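Local coordinates for cupin type-2 domain-containing protein (Ralstonia eutropha, PDB 2OPK), which is of unproven function but belongs to the cupin superfamily and has been proposed to be a mannose-6-phosphate isomerase, at residues B[11-16]-B[35-40]; B[46-51]-B[88-93]; B[62-67]-B[94-99]. All coordinates share one frame; numbering follows the deposited sequence. Where two conformers were deposited one is given.

Contact 1. Residues B[11-16]-B[35-40]; sequences ADVPVG and RIISNG
The loop 11-16 lies along strand 31-38 and the turn that follows it, and is held by side chains from the strand side. Both polar ends are tight. At one, the Arg35 chain runs out with CG anti to the backbone N and bends at chi3 (83°). Arg35 NH1 then meets Ala11 O edge-on, in the guanidinium plane, at 2.8 Å and nearly straight (166°). NH2 adds only weak bonds to Ala11 O and Asp12 O; its stronger partner is Gln23 on strand 21-28. Leu9 O also accepts from NH1. Ile37 CD1 sits over one guanidinium face, and Val13 CG2 lies 3.6 Å from Arg35 NH1. Val13 CG1 touches Ile37 CG2 at 3.7 Å.

At the other end Asn39 ND2 gives to Pro14 O at 3.0 Å, in both the amide and carbonyl planes. Asn39 OD1 takes Gly16 N at 2.9 Å, with the donor above the carbonyl plane.

The loose side is elsewhere. Pro14 CD only grazes Ile37 CG2, Val15 CB points away, and Asp12 is exposed. Every cross-bond uses a backbone group of the loop, so it is fixed mainly through its backbone. The carbonyls round Arg35, Ala11 O foremost, probably help to balance its buried charge.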
loop_
_atom_site.group_PDB
_atom_site.type_symbol
_atom_site.label_atom_id
_atom_site.label_comp_id
_atom_site.label_asym_id
_atom_site.label_seq_id
_atom_site.Cartn_x
_atom_site.Cartn_y
_atom_site.Cartn_z
ATOM N N ALA B 11 -3.642 -0.200 -13.752
ATOM C CA ALA B 11 -4.003 0.530 -14.966
ATOM C C ALA B 11 -2.762 1.150 -15.584
ATOM O O ALA B 11 -1.866 1.526 -14.865
ATOM C CB ALA B 11 -5.050 1.673 -14.609
ATOM N N ASP B 12 -2.704 1.235 -16.910
ATOM C CA ASP B 12 -1.594 1.884 -17.618
ATOM C C ASP B 12 -0.229 1.327 -17.225
ATOM O O ASP B 12 0.709 2.092 -16.999
ATOM C CB ASP B 12 -1.613 3.410 -17.385
ATOM C CG ASP B 12 -2.981 4.025 -17.671
ATOM O OD1 ASP B 12 -3.562 3.671 -18.721
ATOM O OD2 ASP B 12 -3.466 4.876 -16.869
ATOM N N VAL B 13 -0.120 -0.000 -17.203
ATOM C CA VAL B 13 1.101 -0.702 -16.829
ATOM C C VAL B 13 1.796 -1.208 -18.110
ATOM O O VAL B 13 1.292 -2.135 -18.753
ATOM C CB VAL B 13 0.776 -1.916 -15.928
ATOM C CG1 VAL B 13 1.995 -2.832 -15.773
ATOM C CG2 VAL B 13 0.244 -1.466 -14.592
ATOM N N PRO B 14 2.960 -0.619 -18.476
ATOM C CA PRO B 14 3.688 -1.100 -19.661
ATOM C C PRO B 14 4.270 -2.490 -19.485
ATOM O O PRO B 14 5.043 -2.710 -18.555
ATOM C CB PRO B 14 4.824 -0.085 -19.815
ATOM C CG PRO B 14 4.440 1.096 -18.998
ATOM C CD PRO B 14 3.661 0.513 -17.851
ATOM N N VAL B 15 3.888 -3.412 -20.354
ATOM C CA VAL B 15 4.374 -4.796 -20.328
ATOM C C VAL B 15 5.635 -4.878 -21.184
ATOM O O VAL B 15 5.627 -4.453 -22.327
ATOM C CB VAL B 15 3.322 -5.755 -20.916
ATOM C CG1 VAL B 15 3.863 -7.147 -20.983
ATOM C CG2 VAL B 15 2.037 -5.722 -20.080
ATOM N N GLY B 16 6.721 -5.402 -20.643
ATOM C CA GLY B 16 7.977 -5.460 -21.369
ATOM C C GLY B 16 8.852 -4.212 -21.413
ATOM O O GLY B 16 9.822 -4.194 -22.174
ATOM N N ARG B 35 4.147 3.866 -7.035
ATOM C CA ARG B 35 4.003 2.592 -7.738
ATOM C C ARG B 35 5.337 2.306 -8.481
ATOM O O ARG B 35 5.951 3.231 -9.024
ATOM C CB ARG B 35 2.898 2.782 -8.746
ATOM C CG ARG B 35 2.604 1.666 -9.546
ATOM C CD ARG B 35 1.402 1.946 -10.398
ATOM N NE ARG B 35 1.617 2.681 -11.645
ATOM C CZ ARG B 35 0.849 2.476 -12.727
ATOM N NH1 ARG B 35 -0.111 1.569 -12.685
ATOM N NH2 ARG B 35 1.001 3.137 -13.850
ATOM N N ILE B 36 5.782 1.054 -8.452
ATOM C CA ILE B 36 6.969 0.600 -9.180
ATOM C C ILE B 36 6.494 -0.496 -10.112
ATOM O O ILE B 36 5.696 -1.369 -9.708
ATOM C CB ILE B 36 8.058 -0.008 -8.287
ATOM C CG1 ILE B 36 8.357 0.910 -7.103
ATOM C CG2 ILE B 36 9.353 -0.333 -9.139
ATOM C CD1 ILE B 36 9.316 0.325 -5.983
ATOM N N ILE B 37 6.932 -0.430 -11.372
ATOM C CA ILE B 37 6.580 -1.424 -12.371
ATOM C C ILE B 37 7.859 -2.109 -12.846
ATOM O O ILE B 37 8.740 -1.467 -13.475
ATOM C CB ILE B 37 5.857 -0.799 -13.591
ATOM C CG1 ILE B 37 4.689 0.103 -13.147
ATOM C CG2 ILE B 37 5.379 -1.878 -14.556
ATOM C CD1 ILE B 37 3.571 -0.618 -12.438
ATOM N N SER B 38 7.966 -3.399 -12.527
ATOM C CA SER B 38 9.067 -4.231 -12.960
ATOM C C SER B 38 8.571 -5.123 -14.058
ATOM O O SER B 38 7.384 -5.473 -14.135
ATOM C CB SER B 38 9.578 -5.101 -11.818
ATOM O OG SER B 38 9.967 -4.328 -10.696
ATOM N N ASN B 39 9.503 -5.488 -14.917
ATOM C CA ASN B 39 9.256 -6.448 -15.993
ATOM C C ASN B 39 10.472 -7.356 -16.077
ATOM O O ASN B 39 11.160 -7.389 -17.103
ATOM C CB ASN B 39 9.044 -5.740 -17.331
ATOM C CG ASN B 39 7.649 -5.213 -17.482
ATOM O OD1 ASN B 39 6.728 -5.978 -17.774
ATOM N ND2 ASN B 39 7.482 -3.889 -17.303
ATOM N N GLY B 40 10.760 -8.047 -14.972
ATOM C CA GLY B 40 11.835 -9.030 -14.954
ATOM C C GLY B 40 13.218 -8.553 -14.591
ATOM O O GLY B 40 14.146 -9.360 -14.546
#

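Contact 2. Residues B[46-51]-B[88-93]; sequences GFWYDS and HCRHRV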
loop_
_atom_site.group_PDB
_atom_site.type_symbol
_atom_site.label_atom_id
_atom_site.label_comp_id
_atom_site.label_asym_id
_atom_site.label_seq_id
_atom_site.Cartn_x
_atom_site.Cartn_y
_atom_site.Cartn_z
ATOM N N GLY B 46 26.564 -6.158 -7.487
ATOM C CA GLY B 46 27.228 -5.211 -6.616
ATOM C C GLY B 46 26.322 -4.148 -5.995
ATOM O O GLY B 46 26.719 -3.544 -4.995
ATOM N N PHE B 47 25.118 -3.934 -6.556
ATOM C CA PHE B 47 24.239 -2.838 -6.132
ATOM C C PHE B 47 23.415 -3.154 -4.900
ATOM O O PHE B 47 22.737 -4.183 -4.826
ATOM C CB PHE B 47 23.290 -2.405 -7.258
ATOM C CG PHE B 47 22.342 -1.277 -6.852
ATOM C CD1 PHE B 47 22.751 0.060 -6.926
ATOM C CD2 PHE B 47 21.067 -1.556 -6.371
ATOM C CE1 PHE B 47 21.922 1.099 -6.528
ATOM C CE2 PHE B 47 20.218 -0.513 -5.973
ATOM C CZ PHE B 47 20.649 0.821 -6.064
ATOM N N TRP B 48 23.448 -2.227 -3.955
ATOM C CA TRP B 48 22.630 -2.279 -2.778
ATOM C C TRP B 48 21.963 -0.915 -2.593
ATOM O O TRP B 48 22.601 0.132 -2.811
ATOM C CB TRP B 48 23.469 -2.605 -1.549
ATOM C CG TRP B 48 23.997 -4.020 -1.536
ATOM C CD1 TRP B 48 25.176 -4.458 -2.075
ATOM C CD2 TRP B 48 23.368 -5.170 -0.966
ATOM N NE1 TRP B 48 25.302 -5.803 -1.900
ATOM C CE2 TRP B 48 24.217 -6.268 -1.206
ATOM C CE3 TRP B 48 22.180 -5.380 -0.271
ATOM C CZ2 TRP B 48 23.916 -7.568 -0.762
ATOM C CZ3 TRP B 48 21.878 -6.677 0.162
ATOM C CH2 TRP B 48 22.747 -7.745 -0.074
ATOM N N TYR B 49 20.674 -0.916 -2.233
ATOM C CA TYR B 49 20.024 0.320 -1.863
ATOM C C TYR B 49 20.481 0.616 -0.427
ATOM O O TYR B 49 20.739 -0.300 0.363
ATOM C CB TYR B 49 18.498 0.224 -1.881
ATOM C CG TYR B 49 17.843 0.066 -3.225
ATOM C CD1 TYR B 49 17.746 1.143 -4.122
ATOM C CD2 TYR B 49 17.268 -1.137 -3.583
ATOM C CE1 TYR B 49 17.119 0.992 -5.356
ATOM C CE2 TYR B 49 16.630 -1.300 -4.809
ATOM C CZ TYR B 49 16.558 -0.245 -5.701
ATOM O OH TYR B 49 15.935 -0.464 -6.920
ATOM N N ASP B 50 20.549 1.904 -0.105
ATOM C CA ASP B 50 20.875 2.380 1.242
ATOM C C ASP B 50 20.298 3.795 1.373
ATOM O O ASP B 50 20.777 4.715 0.718
ATOM C CB ASP B 50 22.390 2.385 1.413
ATOM C CG ASP B 50 22.822 2.819 2.789
ATOM O OD1 ASP B 50 21.985 3.264 3.580
ATOM O OD2 ASP B 50 24.018 2.725 3.070
ATOM N N SER B 51 19.255 3.968 2.172
ATOM C CA SER B 51 18.530 5.259 2.220
ATOM C C SER B 51 18.476 5.830 3.623
ATOM O O SER B 51 18.417 5.072 4.577
ATOM C CB SER B 51 17.093 5.071 1.679
ATOM O OG SER B 51 16.243 6.189 1.950
ATOM N N HIS B 88 19.099 3.050 6.415
ATOM C CA HIS B 88 20.453 2.523 6.405
ATOM C C HIS B 88 20.608 1.011 6.369
ATOM O O HIS B 88 21.739 0.535 6.290
ATOM C CB HIS B 88 21.337 3.220 7.437
ATOM C CG HIS B 88 21.369 4.700 7.234
ATOM N ND1 HIS B 88 21.806 5.271 6.054
ATOM C CD2 HIS B 88 20.935 5.719 8.012
ATOM C CE1 HIS B 88 21.667 6.579 6.133
ATOM N NE2 HIS B 88 21.150 6.878 7.316
ATOM N N CYS B 89 19.502 0.254 6.433
ATOM C CA CYS B 89 19.543 -1.200 6.221
ATOM C C CYS B 89 19.580 -1.365 4.736
ATOM O O CYS B 89 18.749 -0.805 4.052
ATOM C CB CYS B 89 18.305 -1.925 6.738
ATOM S SG CYS B 89 18.187 -3.652 6.125
ATOM N N ARG B 90 20.551 -2.118 4.238
ATOM C CA ARG B 90 20.766 -2.247 2.814
ATOM C C ARG B 90 20.004 -3.424 2.254
ATOM O O ARG B 90 19.838 -4.440 2.934
ATOM C CB ARG B 90 22.265 -2.348 2.488
ATOM C CG ARG B 90 23.104 -1.170 3.043
ATOM C CD ARG B 90 24.337 -0.871 2.180
ATOM N NE ARG B 90 25.256 -2.007 1.988
ATOM C CZ ARG B 90 26.225 -2.060 1.059
ATOM N NH1 ARG B 90 26.413 -1.062 0.199
ATOM N NH2 ARG B 90 27.005 -3.139 0.950
ATOM N N HIS B 91 19.510 -3.261 1.025
ATOM C CA HIS B 91 18.746 -4.314 0.397
ATOM C C HIS B 91 18.876 -4.247 -1.136
ATOM O O HIS B 91 19.360 -3.273 -1.716
ATOM C CB HIS B 91 17.280 -4.298 0.906
ATOM C CG HIS B 91 16.399 -3.277 0.240
ATOM N ND1 HIS B 91 16.473 -1.925 0.508
ATOM C CD2 HIS B 91 15.404 -3.422 -0.662
ATOM C CE1 HIS B 91 15.582 -1.284 -0.223
ATOM N NE2 HIS B 91 14.923 -2.169 -0.948
ATOM N N ARG B 92 18.513 -5.338 -1.774
ATOM C CA ARG B 92 18.565 -5.429 -3.211
ATOM C C ARG B 92 17.439 -6.316 -3.696
ATOM O O ARG B 92 16.917 -7.109 -2.929
ATOM C CB ARG B 92 19.920 -5.983 -3.678
ATOM C CG ARG B 92 20.308 -7.355 -3.094
ATOM C CD ARG B 92 21.677 -7.811 -3.620
ATOM N NE ARG B 92 21.575 -8.459 -4.932
ATOM C CZ ARG B 92 21.783 -7.879 -6.116
ATOM N NH1 ARG B 92 22.207 -6.625 -6.234
ATOM N NH2 ARG B 92 21.609 -8.615 -7.211
ATOM N N VAL B 93 17.079 -6.147 -4.974
ATOM C CA VAL B 93 16.099 -6.975 -5.629
ATOM C C VAL B 93 16.862 -8.119 -6.291
ATOM O O VAL B 93 17.654 -7.900 -7.208
ATOM C CB VAL B 93 15.270 -6.159 -6.650
ATOM C CG1 VAL B 93 14.297 -7.058 -7.373
ATOM C CG2 VAL B 93 14.532 -5.054 -5.920
HETATM O O HOH W 1 24.466 1.687 5.911
HETATM O O HOH W 2 17.886 1.894 3.579
#
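Trp48 has CG anti to its carbonyl carbon (chi1 -69°), whereas Arg92 CG takes the crowded position between N and carbonyl carbon (chi1 56°). Arg90 also has CG anti to its carbonyl carbon and bends at chi3. These torsions place the indole between the two arginines. Arg92 CD lies over the six-membered ring of Trp48, 3.6 Å from its centroid, a CH-pi contact. On the opposite face the Arg90 guanidinium lies nearly flat, its CZ 4.4 Å from the centroid of the five-membered ring of Trp48, an off-centre cation-pi pair. Glu69 makes a salt bridge with Arg90. Arg92 turns its guanidinium edge to the loop, and Arg92 NH1 meets a lone pair of Phe47 O at 2.9 Å.

Tyr49 N gives to His91 O at 2.7 Å, and the return bond, His91 N to Tyr49 O, is longer at 3.3 Å. Tyr49 CD2 sits over a face of the His91 ring.

At the outer end His88 ND1 reaches the syn lone pair of Asp50 OD1 at 3.2 Å. His88 N gives to Ser51 O at 2.8 Å. One water links Asp50 OD2 to His88 O. A lone antiparallel bridge, backed by the arginine-indole sandwich, joins the loop to strand 91-96, consistent with the cupin beta-barrel.

Contact 3. Residues B[62-67]-B[94-99]; sequences GSAGIE and AWTDGG
A classic beta bulge marks the pairing of strands 64-68 and 91-96: Ala94 and Trp95 both face Gly65. Gly65 O takes Ala94 N at 2.9 Å and, weakly, Trp95 N. Gly65 N gives to Trp95 O at 3.0 Å, a fairly straight bond (164°).

Trp95 holds CG in the crowded position between N and carbonyl carbon (chi1 73°). Its indole therefore folds back over the neighbouring strand. Gly65 CA lies 3.4 Å from the centroid of the six-membered ring of Trp95, almost on its normal, as a CH-pi contact. Gly65 N and Ala64 C lie over the same ring face. Glycine suits this place, since a CB would run into the ring.

Within the cupin fold this pair belongs to the three-stranded antiparallel sheet, with strand 75-77 on the other side of 64-68. Ala64 and Thr96 form the next, non-hydrogen-bonded pair, and both side chains lie on the same face and touch Trp104 on strand 102-109.

Past the strand ends, Ser63 O takes Asp97 N at 2.8 Å. Ser63 OG gives to Asp97 OD2 at 2.7 Å, reaching it from above the carboxylate plane. A water joins Ser63 OG to Trp95 NE1. Asp97 OD1 accepts Gly99 N at 2.8 Å in an Asx turn.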
loop_
_atom_site.group_PDB
_atom_site.type_symbol
_atom_site.label_atom_id
_atom_site.label_comp_id
_atom_site.label_asym_id
_atom_site.label_seq_id
_atom_site.Cartn_x
_atom_site.Cartn_y
_atom_site.Cartn_z
ATOM N N GLY B 62 2.336 -9.826 -9.766
ATOM C CA GLY B 62 3.615 -10.450 -10.128
ATOM C C GLY B 62 4.288 -11.112 -8.934
ATOM O O GLY B 62 3.625 -11.713 -8.104
ATOM N N SER B 63 5.609 -11.094 -8.905
ATOM C CA SER B 63 6.373 -11.790 -7.867
ATOM C C SER B 63 7.812 -11.307 -7.874
ATOM O O SER B 63 8.284 -10.750 -8.870
ATOM C CB SER B 63 6.356 -13.326 -8.040
ATOM O OG SER B 63 6.981 -13.738 -9.243
ATOM N N ALA B 64 8.508 -11.560 -6.773
ATOM C CA ALA B 64 9.875 -11.096 -6.616
ATOM C C ALA B 64 10.628 -11.825 -5.509
ATOM O O ALA B 64 10.080 -12.642 -4.769
ATOM C CB ALA B 64 9.860 -9.540 -6.301
ATOM N N GLY B 65 11.904 -11.502 -5.430
ATOM C CA GLY B 65 12.758 -11.859 -4.329
ATOM C C GLY B 65 13.538 -10.612 -3.963
ATOM O O GLY B 65 13.936 -9.864 -4.844
ATOM N N ILE B 66 13.684 -10.374 -2.662
ATOM C CA ILE B 66 14.458 -9.288 -2.115
ATOM C C ILE B 66 15.395 -9.827 -1.057
ATOM O O ILE B 66 14.979 -10.606 -0.216
ATOM C CB ILE B 66 13.576 -8.228 -1.442
ATOM C CG1 ILE B 66 12.810 -7.444 -2.502
ATOM C CG2 ILE B 66 14.429 -7.248 -0.593
ATOM C CD1 ILE B 66 12.164 -6.167 -2.012
ATOM N N GLU B 67 16.631 -9.362 -1.080
ATOM C CA GLU B 67 17.619 -9.678 -0.065
ATOM C C GLU B 67 17.986 -8.465 0.802
ATOM O O GLU B 67 18.387 -7.412 0.279
ATOM C CB GLU B 67 18.905 -10.164 -0.729
ATOM C CG GLU B 67 19.885 -10.755 0.269
ATOM C CD GLU B 67 21.136 -11.313 -0.393
ATOM O OE1 GLU B 67 21.126 -11.598 -1.616
ATOM O OE2 GLU B 67 22.141 -11.449 0.334
ATOM N N ALA B 94 16.653 -9.338 -5.780
ATOM C CA ALA B 94 17.317 -10.515 -6.309
ATOM C C ALA B 94 16.694 -10.939 -7.667
ATOM O O ALA B 94 17.403 -11.373 -8.569
ATOM C CB ALA B 94 17.248 -11.627 -5.300
ATOM N N TRP B 95 15.373 -10.793 -7.814
ATOM C CA TRP B 95 14.701 -11.085 -9.090
ATOM C C TRP B 95 13.291 -10.517 -9.074
ATOM O O TRP B 95 12.758 -10.227 -8.011
ATOM C CB TRP B 95 14.609 -12.606 -9.382
ATOM C CG TRP B 95 13.590 -13.346 -8.521
ATOM C CD1 TRP B 95 12.268 -13.536 -8.802
ATOM C CD2 TRP B 95 13.818 -13.964 -7.238
ATOM N NE1 TRP B 95 11.643 -14.214 -7.772
ATOM C CE2 TRP B 95 12.569 -14.492 -6.801
ATOM C CE3 TRP B 95 14.948 -14.129 -6.418
ATOM C CZ2 TRP B 95 12.428 -15.162 -5.599
ATOM C CZ3 TRP B 95 14.803 -14.797 -5.222
ATOM C CH2 TRP B 95 13.558 -15.308 -4.822
ATOM N N THR B 96 12.698 -10.393 -10.263
ATOM C CA THR B 96 11.277 -10.098 -10.431
ATOM C C THR B 96 10.710 -11.100 -11.427
ATOM O O THR B 96 11.446 -11.687 -12.190
ATOM C CB THR B 96 10.960 -8.623 -10.863
ATOM O OG1 THR B 96 11.596 -8.279 -12.110
ATOM C CG2 THR B 96 11.414 -7.658 -9.796
ATOM N N ASP B 97 9.385 -11.266 -11.402
ATOM C CA ASP B 97 8.670 -12.198 -12.255
ATOM C C ASP B 97 9.094 -12.067 -13.718
ATOM O O ASP B 97 9.111 -10.947 -14.293
ATOM C CB ASP B 97 7.155 -11.969 -12.116
ATOM C CG ASP B 97 6.334 -13.158 -12.536
ATOM O OD1 ASP B 97 6.327 -13.502 -13.742
ATOM O OD2 ASP B 97 5.660 -13.727 -11.650
ATOM N N GLY B 98 9.451 -13.208 -14.308
ATOM C CA GLY B 98 9.870 -13.269 -15.723
ATOM C C GLY B 98 8.753 -13.425 -16.758
ATOM O O GLY B 98 9.016 -13.408 -17.960
ATOM N N GLY B 99 7.521 -13.576 -16.296
ATOM C CA GLY B 99 6.396 -13.832 -17.156
ATOM C C GLY B 99 5.365 -12.752 -17.225
ATOM O O GLY B 99 4.548 -12.761 -18.131
HETATM O O HOH W 3 8.975 -15.235 -8.561
#

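Contact 2 is the surface contact; contacts 1 and 3 are partly buried, and contact 3 has the larger share of buried residues. Contacts 2 and 3 both use strand 91-96, and Arg92 N probably bonds to Glu67 O between them. Contact 1 joins a loop to strand 31-38 of the five-stranded sheet and touches contact 3 where Gly40 and Ser38 pack on Thr96. It has no touch with contact 2, which lies on the opposite side of the chain's centre. The chemistry follows the place. Contact 3 rests on strand pairing, broken by a bulge, with an indole laid over it. Contact 1 fixes a loop by side chain to backbone bonds. Contact 2 combines a single bridge with arginines, an indole and water.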